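Local structure of Nitrate/nitrite binding protein NrtA (Synechocystis sp., 2G29) at residues D44-I49 / Q281-R286; Y100-T103 / V107-G110; N124-Q129 / D168-Y173; V263-Q268 / Q372-P377; D394-D399 / L407-I412. The protein binds nitrate as the solute-binding protein of the NrtABCD ABC transporter, which takes up nitrate and probably also nitrite. All coordinates share one frame; numbering follows the deposited sequence.

The chain folds into two domains forming a C shape, and its two five-stranded mixed sheets fit one core per domain. Contact 1 packs the helix that follows strand 36-39 of one sheet; contact 3 packs strand 126-130 of the other. Their centres lie about 22 Å apart, yet Asp44 touches Gln126. Contacts 2 and 3 fall in the sequence between the segments of contact 1. The segments of contacts 1 and 4 alternate, and helices 46-53 and 253-271 touch. Contact 5 comes last, about 36 Å from contact 1 between centres, but reaches contact 3 through Tyr173 and Ile396. Contacts 1 and 3 thus meet near the nitrate site, while contacts 4 and 5 lie away from it.

Contact 1: residues D44-I49 / Q281-R286; sequences DAAPLI and QILSKR
Leu283 uses its two methyl branches separately, one against Ala46 and the other against Ile49, and has the largest buried area of the contact. CD1 of Leu283 lies 4.0 Å from CB of Ala46, and its CD2 is 4.0 Å from CG2 of Ile49. The two methyls of the fork thus rest on different residues of helix 46-53. CG of Leu283 stands anti to the carbonyl carbon (chi1 -59°), which carries the fork nearer to 44-49 than its CB bond alone would. The Ile49 side chain runs obliquely across that of Leu283. Its branch methyl CG2, anti to the backbone N, does the touching and also reaches Ile282 CG2 at 4.3 Å. Helix 46-53 follows strand 36-39, part of one five-stranded mixed sheet of this periplasmic binding protein, while helix 276-284 comes over 200 residues later and packs on its flank. The closest backbone approach, 7.2 Å between the CA atoms of Ala46 and Leu283, is consistent with the small side chain of Ala46. All four touching residues are buried, and Trp288 and Cys270 pack against Ile49 and Ala46. Asp44, in the 3-10 segment 44-45, forms a salt bridge with Lys240, a nitrate-binding residue.

Contact 2: residues Y100-T103 / V107-G110; sequences YLIT and VTDG
Val107 points its forked side chain at helix 97-104 and sets it against two successive residues, Leu101 and Ile102. The methyl CG2 of Val107 serves both: it is 3.7 Å from Leu101 CB and 3.8 Å from Ile102 CG1. The second methyl, CG1, lies 3.9 Å from Leu101 CB, so both prongs come nearest the base of the leucine side chain. Val107 CG2 can reach between the two helix residues because it sits between its own backbone N and carbonyl carbon (chi1, measured to CG1, is -63°). Against Ile102 the valine is inclined, as is Thr108. The methyl of Thr108 comes over the helix backbone, with CG2 3.8 Å from the Ile102 carbonyl O and a looser 4.2 Å from Ile102 CG2. The threonine hydroxyl is turned to the loop's own backbone, bonding to Gly105 O and Lys111 N. This is the chain reversal that ends helix 97-104 and leads into strand 115-120, with helix 73-82 packed on Ile102 and Thr108. No hydrogen bond joins the two segments; the turn is held to the helix here by methyl packing, while the Thr108 hydroxyl and the Val107 carbonyl find partners outside them, the latter in Arg77.

Contact 3: residues N124-Q129 / D168-Y173; sequences NGQGIQ and DMWIRY
Gln126 and Ile128, alternate residues on one side of strand 126-130, face Trp170 and Ile171 of helix 166-177. The axes of strand 126-129 and helix 168-173 approach to 9.4 Å with a crossing angle of -44°. Gln126 meets the indole through its aliphatic part: CG is 4.1 Å from Trp170 NE1, approaching obliquely. The chain then bends at chi2, and the amide plane ends 57° from the indole plane. Trp170 NE1 makes its hydrogen bond to Glu239 OE1, which would help hold the indole in its orientation beside the glutamine. Gln126 is a nitrate-binding residue, and His167, another, stands on the same helix as Trp170. Past Gly127, whose backbone pairs with Val210 in strand 207-211, Ile128 supplies the larger share of the strand's buried surface. Its chain is extended beyond CG1 (chi2 178°), carrying CD1 to 4.0 Å from Trp170 O and 4.1 Å from Ile171 CA. The tip thus lies on the helix backbone, while the other branch, CG2, passes Ile171 CG1 at 4.4 Å. Gln129 turns to the opposite side, toward Phe208 and Val210. Within the helix, Arg172 NE forms a salt bridge with Asp168 OD1 at 2.8 Å, meeting that oxygen from above the carboxylate plane. Across the interface there is no hydrogen bond: strand and helix join through van der Waals packing, mostly of aliphatic carbons, and the Trp170-Glu239 bond is consistent with Trp170 acting as second-shell support for Gln126 of the nitrate site.

Contact 4: residues V263-Q268 / Q372-P377; sequences VMEAQQ and QALEVP
Met264 and Leu374 carry this contact, the methionine passing at a slant over the leucine's branch methyl CD1. Starting at its root, Met264 CB lies 4.1 Å from Leu374 CD1. The next atom, Met264 CG, is set further back, 4.6 Å from Leu374 CD1. Closest approach comes at the sulfur, where SD is 3.8 Å from Leu374 CD1. Beyond it Met264 CE draws away again, to 5.3 Å from Leu374 CD1. A chi2 of 179° sets SD anti to CA, carrying the sulfur outward from the helix; CB and SD are the atoms nearest the leucine methyl. Further packing for Met264 comes from Trp367 and Ala370 of helix 364-373. Leu374 also has a second branch, whose CD2 passes the aliphatic CG of Glu265 at 4.4 Å. The carboxylate of Glu265 is engaged in another direction, in a salt bridge with Lys59. Leu374 is the first residue to leave helical geometry after helix 364-373, and its side chain points back at the long helix. Met261, one turn before Glu265, and Tyr60 also touch it. The contact lies away from the nitrate site, on a partly buried flank where the end of helix 364-373 rests on helix 253-271; the latter in turn packs through Val263, Ala266 and Gln267 on helix 46-53.

Contact 5: residues D394-D399 / L407-I412; sequences DGITFD and LDSLKI
Ile396 and Ser409 mark the nearest backbone approach, their CA atoms 7.3 Å apart. On one side the chain turns through Gly395, which has a positive phi of 85°, and then straightens into the short strand 397-398. On the other, helix 403-408 leads into the C-terminal tail, the bond from Leu410 N to Leu407 O, 3.0 Å long, closing a turn. Ile396 directs its side chain toward 407-412. Its tip CD1 is only 3.4 Å from Leu410 CD2, tighter than normal carbon contact, so this exact spacing deserves caution. The branch methyl CG2 of Ile396 lies a more ordinary 4.0 Å from the same Leu410 CD2, and the two side chains cross at about a right angle. Strand 397-398 pairs antiparallel with 390-391 in a small two-stranded sheet, and helix 403-408 follows it; Phe398 makes an edge-to-face contact with Tyr406 of that helix. Ser409 OG, between its backbone N and carbonyl carbon (chi1 74°), reaches Ile396 CG2 at 3.8 Å. This hydroxyl hydrogen-bonds to Tyr406 O and also accepts a hydrogen bond from a water, its OG 2.9 Å from the water oxygen. The same water donates to Thr397 O at 2.7 Å, with the two acceptors about 119° apart at its oxygen, bridging Thr397 and Ser409 beside the apolar pair. Tyr173 of helix 166-177 packs on Ile396, while Arg344 of helix 332-344 lies against Leu410.

Contact 1: residues D44-I49 / Q281-R286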
# COMPACT_ATOMS: atom_id res chain seq x y z
N ASP A 44 -3.19 -0.27 -7.25
CA ASP A 44 -3.87 0.42 -6.18
C ASP A 44 -3.80 1.96 -6.23
O ASP A 44 -4.34 2.65 -5.36
CB ASP A 44 -3.48 -0.12 -4.79
CG ASP A 44 -1.98 -0.23 -4.59
OD1 ASP A 44 -1.22 0.60 -5.09
OD2 ASP A 44 -1.60 -1.15 -3.84
N ALA A 45 -3.20 2.50 -7.29
CA ALA A 45 -3.22 3.94 -7.55
C ALA A 45 -4.46 4.24 -8.42
O ALA A 45 -4.76 5.39 -8.68
CB ALA A 45 -1.97 4.36 -8.32
N ALA A 46 -5.16 3.18 -8.85
CA ALA A 46 -6.31 3.37 -9.75
C ALA A 46 -7.29 4.46 -9.37
O ALA A 46 -7.69 5.25 -10.21
CB ALA A 46 -7.08 2.06 -9.97
N PRO A 47 -7.69 4.54 -8.10
CA PRO A 47 -8.65 5.60 -7.74
C PRO A 47 -8.17 7.00 -8.09
O PRO A 47 -8.96 7.84 -8.53
CB PRO A 47 -8.84 5.39 -6.23
CG PRO A 47 -7.67 4.60 -5.79
CD PRO A 47 -7.36 3.68 -6.96
N LEU A 48 -6.88 7.29 -7.91
CA LEU A 48 -6.39 8.63 -8.22
C LEU A 48 -6.36 8.90 -9.73
O LEU A 48 -6.63 10.03 -10.17
CB LEU A 48 -4.99 8.86 -7.65
CG LEU A 48 -4.86 8.85 -6.13
CD1 LEU A 48 -3.54 9.52 -5.77
CD2 LEU A 48 -6.01 9.58 -5.46
N ILE A 49 -6.06 7.87 -10.51
CA ILE A 49 -5.98 7.97 -11.97
C ILE A 49 -7.38 8.05 -12.56
O ILE A 49 -7.65 8.93 -13.40
CB ILE A 49 -5.19 6.76 -12.52
CG1 ILE A 49 -3.69 6.94 -12.20
CG2 ILE A 49 -5.36 6.65 -14.03
CD1 ILE A 49 -3.34 7.15 -10.76
N GLN A 281 -7.84 -1.27 -18.88
CA GLN A 281 -7.44 -0.72 -20.19
C GLN A 281 -6.81 0.66 -19.99
O GLN A 281 -5.82 1.01 -20.61
CB GLN A 281 -8.63 -0.54 -21.11
CG GLN A 281 -9.26 -1.83 -21.55
CD GLN A 281 -10.48 -1.54 -22.41
OE1 GLN A 281 -11.29 -0.67 -22.08
NE2 GLN A 281 -10.62 -2.26 -23.52
N ILE A 282 -7.42 1.45 -19.10
CA ILE A 282 -6.93 2.78 -18.79
C ILE A 282 -5.55 2.69 -18.14
O ILE A 282 -4.62 3.34 -18.60
CB ILE A 282 -7.91 3.52 -17.85
CG1 ILE A 282 -9.22 3.85 -18.59
CG2 ILE A 282 -7.30 4.84 -17.38
CD1 ILE A 282 -10.35 4.34 -17.66
N LEU A 283 -5.41 1.85 -17.12
CA LEU A 283 -4.11 1.75 -16.46
C LEU A 283 -3.00 1.26 -17.40
O LEU A 283 -1.83 1.65 -17.27
CB LEU A 283 -4.21 0.81 -15.26
CG LEU A 283 -5.23 1.25 -14.19
CD1 LEU A 283 -5.29 0.24 -13.07
CD2 LEU A 283 -4.88 2.65 -13.66
N SER A 284 -3.36 0.40 -18.34
CA SER A 284 -2.39 -0.17 -19.26
C SER A 284 -1.74 0.81 -20.24
O SER A 284 -0.62 0.61 -20.67
CB SER A 284 -3.07 -1.32 -20.02
OG SER A 284 -2.19 -1.87 -21.00
N LYS A 285 -2.48 1.87 -20.55
CA LYS A 285 -2.05 2.86 -21.54
C LYS A 285 -0.70 3.49 -21.25
O LYS A 285 -0.26 3.61 -20.10
CB LYS A 285 -3.10 3.99 -21.67
CG LYS A 285 -4.51 3.50 -22.00
CD LYS A 285 -5.52 4.65 -22.11
CE LYS A 285 -6.97 4.11 -22.17
NZ LYS A 285 -8.01 5.20 -22.12
N ARG A 286 -0.05 3.92 -22.33
CA ARG A 286 1.25 4.56 -22.22
C ARG A 286 1.14 5.79 -21.33
O ARG A 286 2.11 6.19 -20.72
CB ARG A 286 1.73 4.96 -23.62
CG ARG A 286 2.99 5.82 -23.60
CD ARG A 286 4.17 5.06 -23.05
NE ARG A 286 5.45 5.68 -23.42
CZ ARG A 286 6.60 5.02 -23.43
NH1 ARG A 286 6.63 3.73 -23.10
NH2 ARG A 286 7.72 5.64 -23.77

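Contact 2: residues Y100-T103 / V107-G110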
# COMPACT_ATOMS: atom_id res chain seq x y z
N TYR A 100 3.40 8.97 8.31
CA TYR A 100 3.86 8.99 9.68
C TYR A 100 5.37 9.21 9.74
O TYR A 100 5.85 10.05 10.50
CB TYR A 100 3.50 7.67 10.38
CG TYR A 100 2.03 7.62 10.69
CD1 TYR A 100 1.12 6.96 9.85
CD2 TYR A 100 1.53 8.32 11.80
CE1 TYR A 100 -0.24 7.00 10.11
CE2 TYR A 100 0.18 8.38 12.07
CZ TYR A 100 -0.70 7.72 11.22
OH TYR A 100 -2.03 7.82 11.49
N LEU A 101 6.13 8.45 8.95
CA LEU A 101 7.59 8.59 8.98
C LEU A 101 8.04 9.97 8.49
O LEU A 101 9.04 10.50 8.92
CB LEU A 101 8.20 7.48 8.15
CG LEU A 101 7.86 6.05 8.63
CD1 LEU A 101 8.22 5.06 7.55
CD2 LEU A 101 8.60 5.69 9.93
N ILE A 102 7.29 10.55 7.56
CA ILE A 102 7.61 11.87 7.05
C ILE A 102 7.21 12.96 8.07
O ILE A 102 7.95 13.93 8.28
CB ILE A 102 6.92 12.12 5.68
CG1 ILE A 102 7.52 11.15 4.65
CG2 ILE A 102 7.12 13.57 5.26
CD1 ILE A 102 6.72 11.12 3.31
N THR A 103 6.05 12.83 8.69
CA THR A 103 5.61 13.81 9.70
C THR A 103 6.58 13.78 10.88
O THR A 103 7.01 14.82 11.39
CB THR A 103 4.22 13.45 10.24
OG1 THR A 103 3.23 13.61 9.20
CG2 THR A 103 3.87 14.31 11.42
N VAL A 107 12.45 9.57 8.04
CA VAL A 107 12.90 9.34 6.67
C VAL A 107 13.11 10.63 5.92
O VAL A 107 13.03 10.66 4.69
CB VAL A 107 11.88 8.48 5.89
CG1 VAL A 107 11.75 7.11 6.51
CG2 VAL A 107 10.54 9.19 5.83
N THR A 108 13.42 11.70 6.65
CA THR A 108 13.60 13.00 6.00
C THR A 108 14.94 13.66 6.19
O THR A 108 15.16 14.74 5.63
CB THR A 108 12.60 14.03 6.53
OG1 THR A 108 12.79 14.21 7.94
CG2 THR A 108 11.17 13.56 6.29
N ASP A 109 15.80 13.09 7.00
CA ASP A 109 17.10 13.76 7.19
C ASP A 109 16.92 15.24 7.60
O ASP A 109 17.29 16.19 6.89
CB ASP A 109 17.93 13.70 5.90
CG ASP A 109 19.39 14.09 6.14
OD1 ASP A 109 20.08 14.38 5.16
OD2 ASP A 109 19.84 14.09 7.31
N GLY A 110 16.32 15.41 8.77
CA GLY A 110 16.12 16.73 9.35
C GLY A 110 15.04 17.64 8.81
O GLY A 110 15.06 18.83 9.09

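Contact 3: residues N124-Q129 / D168-Y173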
# COMPACT_ATOMS: atom_id res chain seq x y z
N ASN A 124 -5.61 -5.18 0.70
CA ASN A 124 -5.12 -6.37 -0.03
C ASN A 124 -4.30 -6.11 -1.29
O ASN A 124 -3.97 -4.97 -1.63
CB ASN A 124 -6.32 -7.25 -0.52
CG ASN A 124 -7.15 -7.84 0.61
OD1 ASN A 124 -6.66 -8.12 1.68
ND2 ASN A 124 -8.46 -8.02 0.34
N GLY A 125 -3.93 -7.21 -1.94
CA GLY A 125 -3.38 -7.06 -3.27
C GLY A 125 -1.94 -6.84 -3.55
O GLY A 125 -1.63 -6.32 -4.64
N GLN A 126 -1.07 -7.24 -2.63
CA GLN A 126 0.36 -7.12 -2.88
C GLN A 126 0.83 -8.57 -3.00
O GLN A 126 0.06 -9.51 -2.78
CB GLN A 126 1.06 -6.38 -1.73
CG GLN A 126 0.24 -5.17 -1.19
CD GLN A 126 -0.09 -4.11 -2.24
OE1 GLN A 126 -1.27 -3.92 -2.64
NE2 GLN A 126 0.92 -3.44 -2.72
N GLY A 127 2.07 -8.78 -3.39
CA GLY A 127 2.52 -10.15 -3.54
C GLY A 127 3.93 -10.40 -3.07
O GLY A 127 4.76 -9.48 -3.13
N ILE A 128 4.20 -11.61 -2.60
CA ILE A 128 5.55 -12.00 -2.22
C ILE A 128 5.97 -13.05 -3.24
O ILE A 128 5.29 -14.08 -3.40
CB ILE A 128 5.60 -12.57 -0.78
CG1 ILE A 128 5.27 -11.44 0.20
CG2 ILE A 128 6.97 -13.19 -0.50
CD1 ILE A 128 5.23 -11.85 1.67
N GLN A 129 7.07 -12.76 -3.93
CA GLN A 129 7.60 -13.61 -4.97
C GLN A 129 8.95 -14.17 -4.61
O GLN A 129 9.68 -13.64 -3.77
CB GLN A 129 7.75 -12.83 -6.28
CG GLN A 129 6.41 -12.43 -6.91
CD GLN A 129 5.63 -11.43 -6.07
OE1 GLN A 129 6.12 -10.32 -5.75
NE2 GLN A 129 4.42 -11.81 -5.71
N ASP A 168 7.82 -3.87 3.23
CA ASP A 168 8.89 -4.22 4.17
C ASP A 168 8.22 -4.97 5.34
O ASP A 168 8.69 -6.04 5.77
CB ASP A 168 9.57 -2.91 4.62
CG ASP A 168 10.84 -3.13 5.44
OD1 ASP A 168 11.48 -4.20 5.31
OD2 ASP A 168 11.21 -2.19 6.18
N MET A 169 7.11 -4.44 5.87
CA MET A 169 6.42 -5.13 6.97
C MET A 169 5.88 -6.50 6.54
O MET A 169 6.01 -7.48 7.26
CB MET A 169 5.26 -4.29 7.50
CG MET A 169 5.62 -2.93 8.06
SD MET A 169 6.92 -2.89 9.33
CE MET A 169 8.38 -2.55 8.30
N TRP A 170 5.33 -6.60 5.33
CA TRP A 170 4.75 -7.90 4.92
C TRP A 170 5.82 -8.96 4.73
O TRP A 170 5.69 -10.08 5.24
CB TRP A 170 3.99 -7.81 3.61
CG TRP A 170 2.95 -6.75 3.50
CD1 TRP A 170 2.69 -6.02 2.37
CD2 TRP A 170 2.09 -6.24 4.52
NE1 TRP A 170 1.73 -5.07 2.64
CE2 TRP A 170 1.35 -5.18 3.95
CE3 TRP A 170 1.87 -6.56 5.88
CZ2 TRP A 170 0.41 -4.43 4.68
CZ3 TRP A 170 0.95 -5.83 6.61
CH2 TRP A 170 0.22 -4.77 6.01
N ILE A 171 6.88 -8.64 4.01
CA ILE A 171 7.91 -9.65 3.79
C ILE A 171 8.66 -10.02 5.08
O ILE A 171 8.97 -11.19 5.27
CB ILE A 171 8.84 -9.25 2.59
CG1 ILE A 171 9.43 -10.52 1.97
CG2 ILE A 171 9.94 -8.29 3.03
CD1 ILE A 171 10.10 -10.26 0.62
N ARG A 172 8.91 -9.05 5.95
CA ARG A 172 9.56 -9.36 7.23
C ARG A 172 8.63 -10.20 8.09
O ARG A 172 9.09 -11.10 8.81
CB ARG A 172 9.89 -8.09 8.00
CG ARG A 172 11.05 -7.31 7.43
CD ARG A 172 11.26 -6.01 8.17
NE ARG A 172 12.47 -5.35 7.67
CZ ARG A 172 13.57 -5.15 8.40
NH1 ARG A 172 13.64 -5.52 9.68
NH2 ARG A 172 14.65 -4.64 7.80
N TYR A 173 7.32 -9.94 8.06
CA TYR A 173 6.39 -10.73 8.88
C TYR A 173 6.38 -12.19 8.43
O TYR A 173 6.41 -13.12 9.25
CB TYR A 173 4.97 -10.11 8.78
CG TYR A 173 3.99 -10.67 9.76
CD1 TYR A 173 3.73 -10.00 10.96
CD2 TYR A 173 3.41 -11.94 9.57
CE1 TYR A 173 2.91 -10.57 11.94
CE2 TYR A 173 2.62 -12.52 10.57
CZ TYR A 173 2.38 -11.84 11.75
OH TYR A 173 1.66 -12.39 12.82

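Contact 4: residues V263-Q268 / Q372-P377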
# COMPACT_ATOMS: atom_id res chain seq x y z
N VAL A 263 -12.08 11.28 -5.01
CA VAL A 263 -11.40 9.99 -4.83
C VAL A 263 -12.38 8.89 -4.36
O VAL A 263 -12.29 7.75 -4.80
CB VAL A 263 -10.22 10.14 -3.83
CG1 VAL A 263 -9.67 8.76 -3.41
CG2 VAL A 263 -9.08 10.93 -4.51
N MET A 264 -13.31 9.21 -3.47
CA MET A 264 -14.28 8.24 -3.02
C MET A 264 -15.17 7.75 -4.17
O MET A 264 -15.47 6.55 -4.27
CB MET A 264 -15.19 8.87 -1.98
CG MET A 264 -14.55 9.07 -0.66
SD MET A 264 -15.72 9.85 0.48
CE MET A 264 -14.71 9.88 1.82
N GLU A 265 -15.62 8.67 -5.01
CA GLU A 265 -16.46 8.23 -6.13
C GLU A 265 -15.61 7.39 -7.08
O GLU A 265 -16.10 6.41 -7.60
CB GLU A 265 -17.04 9.42 -6.89
CG GLU A 265 -18.14 10.15 -6.12
CD GLU A 265 -19.29 10.52 -7.04
OE1 GLU A 265 -19.06 11.30 -7.98
OE2 GLU A 265 -20.41 10.01 -6.83
N ALA A 266 -14.34 7.75 -7.27
CA ALA A 266 -13.51 6.94 -8.15
C ALA A 266 -13.30 5.56 -7.54
O ALA A 266 -13.23 4.55 -8.26
CB ALA A 266 -12.17 7.63 -8.40
N GLN A 267 -13.18 5.50 -6.21
CA GLN A 267 -13.04 4.20 -5.55
C GLN A 267 -14.27 3.31 -5.77
O GLN A 267 -14.14 2.12 -6.01
CB GLN A 267 -12.82 4.37 -4.05
CG GLN A 267 -11.41 4.83 -3.69
CD GLN A 267 -11.26 5.03 -2.19
OE1 GLN A 267 -12.00 5.81 -1.60
NE2 GLN A 267 -10.31 4.31 -1.58
N GLN A 268 -15.46 3.90 -5.67
CA GLN A 268 -16.69 3.16 -5.88
C GLN A 268 -16.74 2.64 -7.32
O GLN A 268 -17.17 1.51 -7.58
CB GLN A 268 -17.87 4.07 -5.58
CG GLN A 268 -18.03 4.31 -4.08
CD GLN A 268 -19.11 5.32 -3.78
OE1 GLN A 268 -18.87 6.52 -3.78
NE2 GLN A 268 -20.30 4.82 -3.54
N GLN A 372 -20.55 11.66 4.26
CA GLN A 372 -21.87 12.16 4.63
C GLN A 372 -22.38 13.09 3.54
O GLN A 372 -23.56 13.02 3.14
CB GLN A 372 -21.80 12.94 5.95
CG GLN A 372 -21.60 12.06 7.16
CD GLN A 372 -20.96 12.80 8.34
OE1 GLN A 372 -21.55 13.69 8.91
NE2 GLN A 372 -19.74 12.43 8.67
N ALA A 373 -21.51 13.96 3.05
CA ALA A 373 -21.89 14.89 1.98
C ALA A 373 -22.38 14.08 0.78
O ALA A 373 -23.37 14.43 0.15
CB ALA A 373 -20.71 15.74 1.60
N LEU A 374 -21.69 12.99 0.46
CA LEU A 374 -22.09 12.10 -0.63
C LEU A 374 -23.13 11.17 -0.00
O LEU A 374 -23.66 11.49 1.06
CB LEU A 374 -20.89 11.28 -1.09
CG LEU A 374 -19.72 12.11 -1.63
CD1 LEU A 374 -18.48 11.25 -1.65
CD2 LEU A 374 -20.04 12.62 -3.04
N GLU A 375 -23.46 10.04 -0.61
CA GLU A 375 -24.41 9.15 0.08
C GLU A 375 -23.59 8.25 1.00
O GLU A 375 -23.47 8.50 2.19
CB GLU A 375 -25.18 8.29 -0.91
CG GLU A 375 -26.68 8.28 -0.70
CD GLU A 375 -27.41 7.52 -1.79
OE1 GLU A 375 -27.42 6.27 -1.74
OE2 GLU A 375 -27.95 8.18 -2.71
N VAL A 376 -23.02 7.20 0.43
CA VAL A 376 -22.22 6.26 1.19
C VAL A 376 -23.00 5.60 2.31
O VAL A 376 -22.46 5.33 3.38
CB VAL A 376 -21.03 6.96 1.82
CG1 VAL A 376 -20.08 5.92 2.40
CG2 VAL A 376 -20.34 7.81 0.78
N PRO A 377 -24.28 5.29 2.05
CA PRO A 377 -25.19 4.66 3.00
C PRO A 377 -24.61 4.49 4.43
O PRO A 377 -23.46 4.10 4.62
CB PRO A 377 -25.52 3.33 2.32
CG PRO A 377 -25.32 3.63 0.79
CD PRO A 377 -24.72 5.02 0.67

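Contact 5: residues D394-D399 / L407-I412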
# COMPACT_ATOMS: atom_id res chain seq x y z
N ASP A 394 -0.66 -16.51 10.85
CA ASP A 394 -0.01 -17.41 11.79
C ASP A 394 -0.76 -17.47 13.13
O ASP A 394 -0.27 -18.10 14.09
CB ASP A 394 1.44 -16.95 11.95
CG ASP A 394 2.19 -17.76 12.95
OD1 ASP A 394 2.40 -18.97 12.70
OD2 ASP A 394 2.60 -17.19 13.99
N GLY A 395 -1.94 -16.85 13.17
CA GLY A 395 -2.76 -16.87 14.36
C GLY A 395 -2.43 -15.81 15.38
O GLY A 395 -3.17 -15.68 16.35
N ILE A 396 -1.34 -15.07 15.16
CA ILE A 396 -0.95 -14.00 16.08
C ILE A 396 -2.02 -12.92 15.90
O ILE A 396 -2.47 -12.66 14.78
CB ILE A 396 0.41 -13.41 15.71
CG1 ILE A 396 1.53 -14.38 16.07
CG2 ILE A 396 0.56 -12.03 16.35
CD1 ILE A 396 2.86 -14.02 15.54
N THR A 397 -2.42 -12.33 17.02
CA THR A 397 -3.47 -11.34 17.01
C THR A 397 -2.99 -9.99 17.52
O THR A 397 -2.11 -9.91 18.37
CB THR A 397 -4.68 -11.82 17.88
OG1 THR A 397 -5.51 -12.74 17.11
CG2 THR A 397 -5.46 -10.64 18.38
N PHE A 398 -3.56 -8.93 16.95
CA PHE A 398 -3.25 -7.55 17.37
C PHE A 398 -4.52 -6.94 17.94
O PHE A 398 -5.51 -6.75 17.21
CB PHE A 398 -2.81 -6.69 16.16
CG PHE A 398 -2.59 -5.22 16.48
CD1 PHE A 398 -1.47 -4.80 17.24
CD2 PHE A 398 -3.49 -4.23 16.01
CE1 PHE A 398 -1.26 -3.44 17.51
CE2 PHE A 398 -3.28 -2.87 16.29
CZ PHE A 398 -2.17 -2.48 17.04
N ASP A 399 -4.48 -6.64 19.23
CA ASP A 399 -5.60 -6.02 19.91
C ASP A 399 -5.16 -4.58 20.03
O ASP A 399 -4.21 -4.27 20.73
CB ASP A 399 -5.77 -6.63 21.30
CG ASP A 399 -6.89 -5.99 22.09
OD1 ASP A 399 -7.43 -4.94 21.70
OD2 ASP A 399 -7.22 -6.60 23.17
N LEU A 407 3.44 -7.17 20.60
CA LEU A 407 4.88 -7.30 20.45
C LEU A 407 5.43 -8.42 21.33
O LEU A 407 6.34 -9.17 20.91
CB LEU A 407 5.57 -5.97 20.78
CG LEU A 407 5.30 -4.77 19.88
CD1 LEU A 407 5.90 -3.51 20.54
CD2 LEU A 407 5.93 -5.00 18.52
N ASP A 408 4.87 -8.56 22.54
CA ASP A 408 5.35 -9.59 23.44
C ASP A 408 5.09 -10.99 22.90
O ASP A 408 5.80 -11.93 23.24
CB ASP A 408 4.72 -9.45 24.85
CG ASP A 408 5.19 -8.21 25.60
OD1 ASP A 408 6.20 -7.61 25.20
OD2 ASP A 408 4.53 -7.85 26.61
N SER A 409 4.09 -11.13 22.03
CA SER A 409 3.75 -12.41 21.45
C SER A 409 4.64 -12.79 20.25
O SER A 409 4.55 -13.89 19.73
CB SER A 409 2.26 -12.44 21.01
OG SER A 409 2.06 -11.67 19.82
N LEU A 410 5.46 -11.85 19.77
CA LEU A 410 6.30 -12.15 18.62
C LEU A 410 7.67 -12.65 19.05
O LEU A 410 8.28 -12.07 19.94
CB LEU A 410 6.47 -10.89 17.77
CG LEU A 410 5.15 -10.23 17.34
CD1 LEU A 410 5.44 -8.83 16.80
CD2 LEU A 410 4.46 -11.07 16.27
N LYS A 411 8.14 -13.71 18.42
CA LYS A 411 9.44 -14.28 18.77
C LYS A 411 10.63 -13.47 18.24
O LYS A 411 11.58 -13.18 18.99
CB LYS A 411 9.53 -15.70 18.23
CG LYS A 411 8.61 -16.69 18.91
CD LYS A 411 8.68 -18.06 18.22
CE LYS A 411 7.81 -19.09 18.94
NZ LYS A 411 7.88 -20.42 18.27
N ILE A 412 10.59 -13.10 16.96
CA ILE A 412 11.68 -12.36 16.34
C ILE A 412 11.34 -10.87 16.24
O ILE A 412 10.32 -10.51 15.66
CB ILE A 412 11.97 -12.92 14.94
CG1 ILE A 412 12.42 -14.39 15.04
CG2 ILE A 412 13.05 -12.07 14.24
CD1 ILE A 412 12.60 -15.05 13.72
O HOH W 1 -0.80 -11.56 19.98